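PDB 4WOD: taurocyamine kinase from Schistosoma mansoni, which catalyses the reversible, magnesium-dependent transfer of phosphate from ATP to taurocyamine, giving N-phosphotaurocyamine and ADP, with two phosphagen kinase repeats in one chain. Local coordinates for residues 19-23 with 50-54; 60-64 with 76-80; 113-117 with 346-350; 468-474 with 597-603; 645-650 with 709-713. The protein carries 4 engineered substitutions. All blocks are in the same frame, centred on the assembly; numbering follows the deposited sequence.

Overall arrangement
Contacts 1 and 2 share the N-terminal domain of the first repeat, their centres about 9 Å apart, and are joined by probable hydrogen bonds from L22 N to L60 O (2.9 Å) and from N53 ND2 to L61 O (3.0 Å). Contact 2 supplies L60, L61 and R63 of the arginine pocket; the side chain of N53 in contact 1 is about 6 Å from the bound arginine (ARG). Contact 3, its centre about 37 Å from that of contact 2, belongs to the catalytic domain of the same repeat. Contacts 4 and 5 lie in the second kinase copy, centres about 18 Å apart and each about 60 Å from that of contact 3; L473 O meets I710 CD1 at 3.5 Å.

Contact 1. Residues 19-23 with 50-54; sequences NHSLT and VNTNA
Residues 19-21 form a loop that turns into helix 22-26 at L22; S21 is the N-cap, its OG accepting from K24 N. Residues 50-54 belong to helix 46-55, kinked where the N of T52 and N53 have no bond to the turn before; N53 N reaches V50 O (2.9 Å). The nearest CA pair is T23 and V50, 7.0 Å. N19 (chi1 t) closes an Asx turn: its OD1 accepts from S21 N at 2.9 Å and, very short, from S21 OG at 2.5 Å. T23 (m) donates from OG1 to N53 OD1 at 2.8 Å, and its CG2 packs on V50 CG1 at 3.7 Å. N53 (m) also donates from ND2 to water 1 (2.9 Å), which accepts weakly from N19 ND2 (3.1 Å). This joins two helices of the small N-terminal domain of phosphagen kinases. Buried N53, its ND2 also bonded to L61 O of the arginine pocket, thus links helix 22-26 and the substrate loop by polar bonds, beside the T23-V50 methyl contact.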
# COMPACT_ATOMS: atom_id res chain seq x y z
N ASN A 19 11.32 15.62 -7.41
CA ASN A 19 12.22 14.50 -7.64
C ASN A 19 12.46 13.73 -6.34
O ASN A 19 12.92 14.29 -5.36
CB ASN A 19 13.54 14.99 -8.24
CG ASN A 19 14.34 13.87 -8.86
OD1 ASN A 19 14.56 12.83 -8.25
ND2 ASN A 19 14.77 14.08 -10.10
N HIS A 20 12.12 12.44 -6.37
CA HIS A 20 12.36 11.54 -5.25
C HIS A 20 13.05 10.27 -5.73
O HIS A 20 12.76 9.17 -5.26
CB HIS A 20 11.05 11.18 -4.55
CG HIS A 20 10.26 12.37 -4.13
ND1 HIS A 20 9.07 12.73 -4.73
CD2 HIS A 20 10.50 13.32 -3.19
CE1 HIS A 20 8.61 13.83 -4.16
NE2 HIS A 20 9.46 14.21 -3.23
N SER A 21 13.95 10.43 -6.70
CA SER A 21 14.56 9.29 -7.37
C SER A 21 15.64 8.66 -6.52
O SER A 21 16.16 9.31 -5.61
CB SER A 21 15.13 9.71 -8.73
OG SER A 21 15.99 10.84 -8.62
N LEU A 22 16.00 7.41 -6.80
CA LEU A 22 17.19 6.84 -6.17
C LEU A 22 18.44 7.55 -6.68
O LEU A 22 19.47 7.54 -6.00
CB LEU A 22 17.30 5.34 -6.44
CG LEU A 22 16.18 4.49 -5.85
CD1 LEU A 22 16.28 3.04 -6.32
CD2 LEU A 22 16.20 4.56 -4.31
N THR A 23 18.36 8.16 -7.86
CA THR A 23 19.47 8.97 -8.38
C THR A 23 19.75 10.14 -7.46
O THR A 23 20.89 10.47 -7.16
CB THR A 23 19.18 9.51 -9.79
OG1 THR A 23 19.18 8.42 -10.72
CG2 THR A 23 20.25 10.52 -10.22
N VAL A 50 22.75 10.14 -15.62
CA VAL A 50 21.76 10.75 -14.73
C VAL A 50 20.99 11.91 -15.35
O VAL A 50 20.06 12.46 -14.73
CB VAL A 50 22.43 11.28 -13.42
CG1 VAL A 50 23.04 10.13 -12.62
CG2 VAL A 50 23.48 12.35 -13.73
N ASN A 51 21.37 12.27 -16.56
CA ASN A 51 20.77 13.39 -17.27
C ASN A 51 19.24 13.34 -17.29
O ASN A 51 18.59 14.33 -16.99
CB ASN A 51 21.29 13.42 -18.70
CG ASN A 51 20.91 14.69 -19.42
OD1 ASN A 51 21.41 15.77 -19.10
ND2 ASN A 51 20.01 14.58 -20.38
N THR A 52 18.67 12.18 -17.60
CA THR A 52 17.22 12.08 -17.71
C THR A 52 16.53 12.37 -16.35
O THR A 52 15.39 12.84 -16.31
CB THR A 52 16.78 10.69 -18.25
OG1 THR A 52 15.46 10.77 -18.81
CG2 THR A 52 16.81 9.63 -17.14
N ASN A 53 17.23 12.11 -15.25
CA ASN A 53 16.63 12.38 -13.94
C ASN A 53 16.46 13.87 -13.68
O ASN A 53 15.53 14.28 -12.98
CB ASN A 53 17.46 11.77 -12.82
CG ASN A 53 17.51 10.27 -12.90
OD1 ASN A 53 18.58 9.68 -13.09
ND2 ASN A 53 16.35 9.62 -12.73
N ALA A 54 17.35 14.67 -14.24
CA ALA A 54 17.29 16.12 -14.07
C ALA A 54 16.05 16.72 -14.71
O ALA A 54 15.61 17.80 -14.31
CB ALA A 54 18.54 16.77 -14.66
O HOH W 1 14.36 11.39 -11.53

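Contact 2. Residues 60-64 with 76-80; sequences LLPRS and FFDAV. With ARG (arginine), chain B.
The P62 ring, puckered C-gamma endo, is covered on the helical side by three residues of 76-80: CG lies 3.7 Å from F76 CE2 and 3.9 Å from F77 CE1, and CD lies 3.8 Å from V80 CG1. F76 and V80 take chi1 t and F77 takes m, which brings the F77 ring edge to R63 O, 3.3 Å from CZ. L61 (m, t) adds CD2 to V80 CG1 at 3.7 Å; L61 and V80 are the nearest CA pair, 7.6 Å. Residues 60-64, in the N-terminal domain and touching the substrate-site arginine, are probably part of the guanidino-specificity region, here packed on helix 74-84. They also bind the ligand carboxylate: L60 N donates to ligand O at 2.8 Å and L61 N to ligand OXT at 3.0 Å. R63, whose CA-to-CB bond points away from the helix, folds through chi1 m and chi2 m so that NH1 donates to ligand OXT at 2.8 Å and to P62 O at 3.1 Å, while ligand CD lies over one face of the R63 guanidinium.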
# COMPACT_ATOMS: atom_id res chain seq x y z
N LEU A 60 12.47 7.01 -11.42
CA LEU A 60 13.07 6.46 -10.21
C LEU A 60 14.58 6.17 -10.32
O LEU A 60 15.33 6.29 -9.35
CB LEU A 60 12.34 5.17 -9.85
CG LEU A 60 12.64 4.60 -8.48
CD1 LEU A 60 12.24 5.61 -7.43
CD2 LEU A 60 11.88 3.28 -8.29
N LEU A 61 15.00 5.77 -11.51
CA LEU A 61 16.34 5.23 -11.75
C LEU A 61 17.17 6.05 -12.74
O LEU A 61 16.62 6.75 -13.57
CB LEU A 61 16.23 3.79 -12.26
CG LEU A 61 15.65 2.79 -11.26
CD1 LEU A 61 15.52 1.41 -11.88
CD2 LEU A 61 16.49 2.73 -10.01
N PRO A 62 18.51 5.97 -12.64
CA PRO A 62 19.32 6.52 -13.72
C PRO A 62 19.23 5.61 -14.94
O PRO A 62 18.51 4.60 -14.90
CB PRO A 62 20.75 6.52 -13.16
CG PRO A 62 20.72 5.36 -12.12
CD PRO A 62 19.32 5.44 -11.52
N ARG A 63 19.98 5.91 -15.99
CA ARG A 63 20.18 4.91 -17.02
C ARG A 63 21.68 4.70 -17.14
O ARG A 63 22.43 5.09 -16.25
CB ARG A 63 19.52 5.34 -18.35
CG ARG A 63 17.99 5.57 -18.23
CD ARG A 63 17.20 4.25 -17.96
NE ARG A 63 15.73 4.41 -17.97
CZ ARG A 63 15.00 4.79 -16.94
NH1 ARG A 63 15.56 5.09 -15.77
NH2 ARG A 63 13.67 4.88 -17.06
N SER A 64 22.14 4.08 -18.22
CA SER A 64 23.57 3.86 -18.36
C SER A 64 24.04 4.32 -19.72
O SER A 64 23.44 3.99 -20.74
CB SER A 64 23.93 2.39 -18.12
OG SER A 64 23.05 1.52 -18.81
N PHE A 76 28.21 4.38 -7.13
CA PHE A 76 26.89 4.95 -7.36
C PHE A 76 25.89 3.86 -7.76
O PHE A 76 24.84 3.71 -7.13
CB PHE A 76 26.97 6.04 -8.44
CG PHE A 76 25.63 6.52 -8.95
CD1 PHE A 76 24.82 7.35 -8.17
CD2 PHE A 76 25.18 6.16 -10.22
CE1 PHE A 76 23.59 7.80 -8.65
CE2 PHE A 76 23.94 6.61 -10.72
CZ PHE A 76 23.14 7.42 -9.93
N PHE A 77 26.21 3.11 -8.82
CA PHE A 77 25.24 2.14 -9.33
C PHE A 77 24.96 0.97 -8.38
O PHE A 77 23.83 0.48 -8.33
CB PHE A 77 25.69 1.58 -10.69
CG PHE A 77 25.34 2.48 -11.86
CD1 PHE A 77 24.05 2.50 -12.38
CD2 PHE A 77 26.30 3.31 -12.42
CE1 PHE A 77 23.73 3.33 -13.45
CE2 PHE A 77 25.98 4.14 -13.50
CZ PHE A 77 24.68 4.15 -14.01
N ASP A 78 25.98 0.51 -7.64
CA ASP A 78 25.77 -0.61 -6.71
C ASP A 78 24.80 -0.18 -5.61
O ASP A 78 23.94 -0.95 -5.18
CB ASP A 78 27.08 -1.10 -6.11
CG ASP A 78 27.72 -2.20 -6.93
OD1 ASP A 78 27.19 -2.48 -8.03
OD2 ASP A 78 28.74 -2.77 -6.50
N ALA A 79 24.92 1.08 -5.20
CA ALA A 79 24.02 1.62 -4.21
C ALA A 79 22.59 1.67 -4.75
O ALA A 79 21.65 1.23 -4.08
CB ALA A 79 24.48 3.00 -3.77
N VAL A 80 22.43 2.17 -5.98
CA VAL A 80 21.11 2.25 -6.61
C VAL A 80 20.48 0.86 -6.81
O VAL A 80 19.29 0.65 -6.57
CB VAL A 80 21.21 2.98 -7.99
CG1 VAL A 80 19.93 2.81 -8.79
CG2 VAL A 80 21.56 4.46 -7.79
N ARG B . 11.95 2.13 -12.51
CA ARG B . 12.35 2.91 -13.65
C ARG B . 12.35 4.42 -13.50
O ARG B . 11.35 5.01 -13.02
CB ARG B . 11.60 2.50 -14.86
CG ARG B . 12.18 1.29 -15.51
CD ARG B . 12.74 1.74 -16.81
NE ARG B . 13.31 0.64 -17.51
CZ ARG B . 13.06 0.38 -18.76
NH1 ARG B . 13.62 -0.64 -19.34
NH2 ARG B . 12.23 1.13 -19.42
OXT ARG B . 13.44 4.87 -13.88

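Contact 3. Residues 113-117 with 346-350; sequences YGNLV and LELEV
L346, Y113 and L116 carry most of this contact, in which loop 113-116 and the first strand residue, V117, lie against one turn of helix 331-355. The nearest CA pairs are Y113 with E347 at 5.5 Å and G114 with V350 at 5.9 Å. L346 (m, t) points into the loop: its CB is 3.8 Å from Y113 CB, its CD2 is 3.7 Å from L116 CD1, and its CD1 is 3.6 Å from V117 CG2. L116, also m, t, sets the same CD1 3.7 Å from E349 CG. Y113 (m) points its CB toward the helix and places CE1 3.6 Å from E347 OE2. Between these, G114 takes phi 95° and psi 2°, with CA 3.6 Å from V350 CG2; an ideal CB there would sit only 2.5 Å from that methyl, a clash. The segment leads into strand 117-126 of the antiparallel sheet in the first catalytic domain, so the contact lays the C-terminal helix of that domain over the entrance to the strand. V117 also touches V280, a predicted ATP-site residue. The polar ends find partners elsewhere: Y113 OH bonds T108, E347 pairs with R343, and E349 bonds Q353 and the backbone N of M286 and L287. Cohesion between the segments is therefore apolar, with the carboxylates committed to neighbours outside them.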
# COMPACT_ATOMS: atom_id res chain seq x y z
N TYR A 113 -7.56 -21.39 -13.88
CA TYR A 113 -8.02 -20.71 -12.67
C TYR A 113 -9.04 -19.62 -12.98
O TYR A 113 -8.78 -18.43 -12.80
CB TYR A 113 -6.78 -20.19 -11.90
CG TYR A 113 -5.75 -21.28 -11.87
CD1 TYR A 113 -5.97 -22.44 -11.14
CD2 TYR A 113 -4.62 -21.19 -12.66
CE1 TYR A 113 -5.05 -23.47 -11.17
CE2 TYR A 113 -3.69 -22.21 -12.69
CZ TYR A 113 -3.92 -23.35 -11.95
OH TYR A 113 -2.99 -24.35 -11.99
N GLY A 114 -10.20 -20.06 -13.45
CA GLY A 114 -11.31 -19.16 -13.67
C GLY A 114 -11.47 -18.62 -15.07
O GLY A 114 -12.38 -17.83 -15.31
N ASN A 115 -10.60 -19.03 -15.99
CA ASN A 115 -10.61 -18.53 -17.37
C ASN A 115 -10.60 -17.00 -17.44
O ASN A 115 -11.44 -16.38 -18.10
CB ASN A 115 -11.81 -19.07 -18.14
CG ASN A 115 -11.67 -18.87 -19.63
OD1 ASN A 115 -10.56 -18.89 -20.17
ND2 ASN A 115 -12.79 -18.65 -20.31
N LEU A 116 -9.63 -16.40 -16.74
CA LEU A 116 -9.53 -14.94 -16.60
C LEU A 116 -8.42 -14.34 -17.45
O LEU A 116 -8.29 -13.11 -17.54
CB LEU A 116 -9.28 -14.57 -15.13
CG LEU A 116 -10.18 -15.17 -14.04
CD1 LEU A 116 -9.62 -14.88 -12.63
CD2 LEU A 116 -11.62 -14.67 -14.17
N VAL A 117 -7.60 -15.17 -18.06
CA VAL A 117 -6.40 -14.65 -18.71
C VAL A 117 -6.62 -14.37 -20.20
O VAL A 117 -6.89 -15.27 -20.98
CB VAL A 117 -5.21 -15.62 -18.54
CG1 VAL A 117 -4.00 -15.09 -19.27
CG2 VAL A 117 -4.90 -15.80 -17.07
N LEU A 346 -5.18 -15.62 -9.21
CA LEU A 346 -6.36 -15.93 -10.00
C LEU A 346 -7.29 -16.86 -9.21
O LEU A 346 -8.52 -16.72 -9.27
CB LEU A 346 -5.96 -16.54 -11.36
CG LEU A 346 -5.17 -15.65 -12.33
CD1 LEU A 346 -4.69 -16.47 -13.51
CD2 LEU A 346 -5.95 -14.43 -12.83
N GLU A 347 -6.71 -17.80 -8.46
CA GLU A 347 -7.52 -18.66 -7.59
C GLU A 347 -8.25 -17.80 -6.54
O GLU A 347 -9.41 -18.06 -6.20
CB GLU A 347 -6.66 -19.73 -6.91
CG GLU A 347 -6.26 -20.88 -7.81
CD GLU A 347 -5.28 -21.85 -7.16
OE1 GLU A 347 -4.60 -21.47 -6.19
OE2 GLU A 347 -5.16 -22.99 -7.63
N LEU A 348 -7.57 -16.77 -6.06
CA LEU A 348 -8.18 -15.87 -5.08
C LEU A 348 -9.30 -15.03 -5.72
O LEU A 348 -10.32 -14.77 -5.07
CB LEU A 348 -7.12 -14.97 -4.44
CG LEU A 348 -7.56 -14.16 -3.22
CD1 LEU A 348 -8.23 -15.07 -2.20
CD2 LEU A 348 -6.35 -13.47 -2.60
N GLU A 349 -9.13 -14.61 -6.97
CA GLU A 349 -10.21 -13.88 -7.64
C GLU A 349 -11.44 -14.77 -7.74
O GLU A 349 -12.58 -14.34 -7.50
CB GLU A 349 -9.78 -13.41 -9.03
CG GLU A 349 -10.92 -12.86 -9.87
CD GLU A 349 -11.37 -11.46 -9.44
OE1 GLU A 349 -10.64 -10.81 -8.65
OE2 GLU A 349 -12.44 -11.00 -9.90
N VAL A 350 -11.21 -16.03 -8.10
CA VAL A 350 -12.32 -16.99 -8.23
C VAL A 350 -13.03 -17.16 -6.89
O VAL A 350 -14.26 -17.14 -6.84
CB VAL A 350 -11.81 -18.34 -8.76
CG1 VAL A 350 -12.88 -19.42 -8.59
CG2 VAL A 350 -11.41 -18.21 -10.21

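Contact 4. Residues 468-474 with 597-603; sequences LPFGDLD and GNLAAVY
G471 sits at phi -139°, psi -114°, an unusual backbone conformation that directs its carbonyl at the start of helix 599-614, where A600 N donates to G471 O at 3.2 Å. This is the catalytic domain of the second phosphagen kinase repeat: the loop 468-474, which leads toward strand 480-489, runs over the N-terminal end of the helix. CA distances fix the register: D472 to N598 3.9 Å, G471 to A600 4.7 Å and D474 to G597 5.2 Å. L473 N donates to G597 O at 3.0 Å. N598 (t) is the N-cap, its OD1 accepting weakly from A601 N at 3.3 Å. F470 (chi1 p) turns its ring edge to the face of Y603 (t), a T-shaped pair with centroids 5.4 Å apart and planes at 83°, while L599 (t, p) places CD2 4.1 Å from the F470 centroid in a CH-pi contact. L468 CD2 packs 3.8 Å from Y603 CE2, and Y603 OH bonds F462 O. D472 (t) makes an Asx turn, OD1 accepting from D474 N at 2.8 Å. Beside it, G597 N donates to water 2 at 2.9 Å.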
# COMPACT_ATOMS: atom_id res chain seq x y z
N LEU A 468 -19.67 17.80 39.60
CA LEU A 468 -18.86 16.65 39.23
C LEU A 468 -17.90 16.25 40.36
O LEU A 468 -17.50 17.09 41.16
CB LEU A 468 -18.09 16.95 37.95
CG LEU A 468 -18.91 17.14 36.67
CD1 LEU A 468 -18.09 17.86 35.63
CD2 LEU A 468 -19.41 15.79 36.14
N PRO A 469 -17.51 14.97 40.43
CA PRO A 469 -16.60 14.57 41.50
C PRO A 469 -15.13 14.71 41.11
O PRO A 469 -14.29 13.93 41.55
CB PRO A 469 -16.95 13.10 41.71
CG PRO A 469 -17.31 12.63 40.33
CD PRO A 469 -18.00 13.81 39.66
N PHE A 470 -14.83 15.70 40.27
CA PHE A 470 -13.46 16.02 39.92
C PHE A 470 -13.44 17.46 39.43
O PHE A 470 -14.48 17.99 39.03
CB PHE A 470 -12.90 15.06 38.86
CG PHE A 470 -13.86 14.76 37.72
CD1 PHE A 470 -14.56 13.56 37.69
CD2 PHE A 470 -14.05 15.67 36.70
CE1 PHE A 470 -15.45 13.28 36.66
CE2 PHE A 470 -14.93 15.39 35.65
CZ PHE A 470 -15.63 14.19 35.64
N GLY A 471 -12.29 18.10 39.47
CA GLY A 471 -12.19 19.48 39.06
C GLY A 471 -10.93 19.71 38.26
O GLY A 471 -10.78 19.20 37.15
N ASP A 472 -10.02 20.50 38.82
CA ASP A 472 -8.73 20.75 38.21
C ASP A 472 -7.66 19.91 38.90
O ASP A 472 -7.27 20.18 40.04
CB ASP A 472 -8.38 22.23 38.28
CG ASP A 472 -7.17 22.60 37.44
OD1 ASP A 472 -6.28 21.73 37.26
OD2 ASP A 472 -7.12 23.75 36.95
N LEU A 473 -7.16 18.91 38.19
CA LEU A 473 -6.21 17.97 38.75
C LEU A 473 -4.81 18.57 38.95
O LEU A 473 -3.92 17.90 39.48
CB LEU A 473 -6.12 16.73 37.86
CG LEU A 473 -7.41 16.09 37.36
CD1 LEU A 473 -7.10 14.85 36.51
CD2 LEU A 473 -8.35 15.75 38.48
N ASP A 474 -4.62 19.80 38.51
CA ASP A 474 -3.33 20.48 38.60
C ASP A 474 -3.48 21.98 38.38
O ASP A 474 -3.08 22.49 37.33
CB ASP A 474 -2.34 19.88 37.59
CG ASP A 474 -0.95 20.51 37.69
OD1 ASP A 474 -0.40 20.60 38.81
OD2 ASP A 474 -0.41 20.92 36.64
N GLY A 597 -5.04 21.12 33.39
CA GLY A 597 -5.56 19.89 33.97
C GLY A 597 -7.00 19.95 34.43
O GLY A 597 -7.43 19.13 35.25
N ASN A 598 -7.76 20.90 33.89
CA ASN A 598 -9.15 21.06 34.30
C ASN A 598 -10.09 20.06 33.60
O ASN A 598 -10.75 20.39 32.61
CB ASN A 598 -9.63 22.48 34.02
CG ASN A 598 -10.92 22.78 34.73
OD1 ASN A 598 -11.58 21.89 35.27
ND2 ASN A 598 -11.31 24.05 34.72
N LEU A 599 -10.13 18.86 34.17
CA LEU A 599 -10.91 17.75 33.64
C LEU A 599 -12.40 18.02 33.69
O LEU A 599 -13.15 17.59 32.81
CB LEU A 599 -10.58 16.47 34.42
CG LEU A 599 -11.42 15.22 34.17
CD1 LEU A 599 -11.33 14.82 32.71
CD2 LEU A 599 -10.94 14.08 35.09
N ALA A 600 -12.85 18.73 34.72
CA ALA A 600 -14.26 19.00 34.87
C ALA A 600 -14.75 19.83 33.69
O ALA A 600 -15.84 19.59 33.20
CB ALA A 600 -14.55 19.71 36.19
N ALA A 601 -13.94 20.79 33.23
CA ALA A 601 -14.33 21.65 32.12
C ALA A 601 -14.25 20.93 30.76
O ALA A 601 -15.06 21.18 29.87
CB ALA A 601 -13.47 22.92 32.09
N VAL A 602 -13.27 20.04 30.60
CA VAL A 602 -13.16 19.26 29.37
C VAL A 602 -14.35 18.30 29.28
O VAL A 602 -15.00 18.15 28.23
CB VAL A 602 -11.84 18.46 29.33
CG1 VAL A 602 -11.73 17.68 28.01
CG2 VAL A 602 -10.66 19.39 29.50
N TYR A 603 -14.63 17.65 30.40
CA TYR A 603 -15.71 16.66 30.49
C TYR A 603 -17.07 17.31 30.23
O TYR A 603 -17.86 16.80 29.45
CB TYR A 603 -15.69 16.01 31.87
CG TYR A 603 -16.71 14.92 32.06
CD1 TYR A 603 -16.43 13.62 31.68
CD2 TYR A 603 -17.96 15.19 32.61
CE1 TYR A 603 -17.36 12.59 31.83
CE2 TYR A 603 -18.91 14.16 32.78
CZ TYR A 603 -18.60 12.86 32.39
OH TYR A 603 -19.50 11.82 32.53
O HOH W 2 -4.95 23.21 35.34

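Contact 5. Residues 645-650 with 709-713; sequences LKIPKL and MIEIE
The carboxylate of E713 is shared between two successive backbone amides: K649 N donates to OE2 at 3.0 Å (N-H...O angle 154°) and L650 N to OE1 at 2.8 Å (155°). Chi1 t and chi2 p swing this side chain across to 645-650, so that E713 is the residue most covered by the contact. P648 N, which has no hydrogen to give, stays 3.4 Å from OE2, with P648 CD 3.3 Å from the same oxygen. L650 and E713 are the nearest CA pair, 5.8 Å. Segment 645-650 is the end of strand 639-646 followed by a turn that reaches 3-10 conformation at L650; 709-713 is one turn of helix 695-715, where E713 N bonds M709 O at 2.8 Å. In the second catalytic domain, helix 695-715 packs where strand 639-646 runs out of the sheet. The backbone is bonded at L645 to Y683, at K646 to F479 and at I647 to G681. The turn's carbonyls are served too: I647 O and P648 O bond S651 OG, and K649 O bonds S652 OG. Apolar side chains fill the rest of the interface: L645 (t, p) sets CD2 3.8 Å from M709 SD and CD1 4.0 Å from I710 CG1, while L650 (t, p) sets CD2 4.3 Å from M709 CG and CD1 4.3 Å from I712 CG2.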
# COMPACT_ATOMS: atom_id res chain seq x y z
N LEU A 645 0.95 13.95 31.08
CA LEU A 645 1.48 14.09 32.44
C LEU A 645 3.01 14.11 32.51
O LEU A 645 3.68 13.22 31.97
CB LEU A 645 0.93 12.96 33.32
CG LEU A 645 1.21 13.02 34.82
CD1 LEU A 645 0.53 14.22 35.45
CD2 LEU A 645 0.76 11.73 35.50
N LYS A 646 3.55 15.11 33.19
CA LYS A 646 4.99 15.18 33.44
C LYS A 646 5.36 14.59 34.79
O LYS A 646 5.11 15.19 35.84
CB LYS A 646 5.49 16.63 33.36
CG LYS A 646 5.17 17.32 32.05
CD LYS A 646 5.92 18.63 31.93
CE LYS A 646 5.60 19.54 33.09
NZ LYS A 646 6.22 20.88 32.92
N ILE A 647 5.94 13.40 34.77
CA ILE A 647 6.40 12.76 35.99
C ILE A 647 7.82 12.21 35.83
O ILE A 647 8.02 11.01 35.75
CB ILE A 647 5.43 11.62 36.43
CG1 ILE A 647 5.03 10.75 35.24
CG2 ILE A 647 4.18 12.21 37.06
CD1 ILE A 647 4.19 9.55 35.64
N PRO A 648 8.81 13.12 35.79
CA PRO A 648 10.22 12.75 35.57
C PRO A 648 10.73 11.75 36.61
O PRO A 648 11.44 10.79 36.25
CB PRO A 648 10.95 14.09 35.71
CG PRO A 648 9.94 15.11 35.39
CD PRO A 648 8.66 14.57 35.95
N LYS A 649 10.35 11.95 37.86
CA LYS A 649 10.83 11.11 38.94
C LYS A 649 10.25 9.71 38.79
O LYS A 649 10.99 8.74 38.66
CB LYS A 649 10.44 11.68 40.30
CG LYS A 649 11.59 12.30 41.10
CD LYS A 649 11.12 13.59 41.72
CE LYS A 649 12.19 14.64 41.88
NZ LYS A 649 11.59 16.01 41.80
N LEU A 650 8.93 9.62 38.86
CA LEU A 650 8.22 8.35 38.91
C LEU A 650 8.48 7.48 37.68
O LEU A 650 8.52 6.25 37.78
CB LEU A 650 6.73 8.60 39.07
CG LEU A 650 5.76 7.43 38.91
CD1 LEU A 650 6.08 6.30 39.88
CD2 LEU A 650 4.35 7.93 39.12
N MET A 709 -0.78 9.46 41.16
CA MET A 709 0.51 9.65 40.49
C MET A 709 1.18 10.96 40.86
O MET A 709 2.37 10.99 41.18
CB MET A 709 0.33 9.58 38.98
CG MET A 709 0.10 8.19 38.45
SD MET A 709 0.20 8.12 36.65
CE MET A 709 -0.23 6.42 36.38
N ILE A 710 0.42 12.05 40.80
CA ILE A 710 0.96 13.37 41.09
C ILE A 710 1.42 13.45 42.54
O ILE A 710 2.52 13.92 42.81
CB ILE A 710 -0.08 14.49 40.81
CG1 ILE A 710 -0.31 14.62 39.30
CG2 ILE A 710 0.40 15.81 41.38
CD1 ILE A 710 -1.26 15.74 38.91
N GLU A 711 0.61 12.96 43.46
CA GLU A 711 1.01 13.01 44.86
C GLU A 711 2.14 12.02 45.15
O GLU A 711 2.93 12.23 46.07
CB GLU A 711 -0.18 12.76 45.78
CG GLU A 711 -0.69 14.04 46.40
CD GLU A 711 0.22 14.53 47.50
OE1 GLU A 711 1.21 13.84 47.81
OE2 GLU A 711 -0.02 15.63 48.03
N ILE A 712 2.24 10.96 44.36
CA ILE A 712 3.39 10.06 44.45
C ILE A 712 4.63 10.80 43.99
O ILE A 712 5.69 10.70 44.61
CB ILE A 712 3.22 8.77 43.62
CG1 ILE A 712 2.12 7.88 44.21
CG2 ILE A 712 4.53 8.00 43.53
CD1 ILE A 712 2.32 7.54 45.65
N GLU A 713 4.49 11.56 42.91
CA GLU A 713 5.60 12.26 42.27
C GLU A 713 6.31 13.26 43.18
O GLU A 713 7.53 13.28 43.23
CB GLU A 713 5.10 12.98 41.01
CG GLU A 713 6.14 13.79 40.23
CD GLU A 713 7.23 12.95 39.58
OE1 GLU A 713 7.13 11.70 39.58
OE2 GLU A 713 8.18 13.55 39.06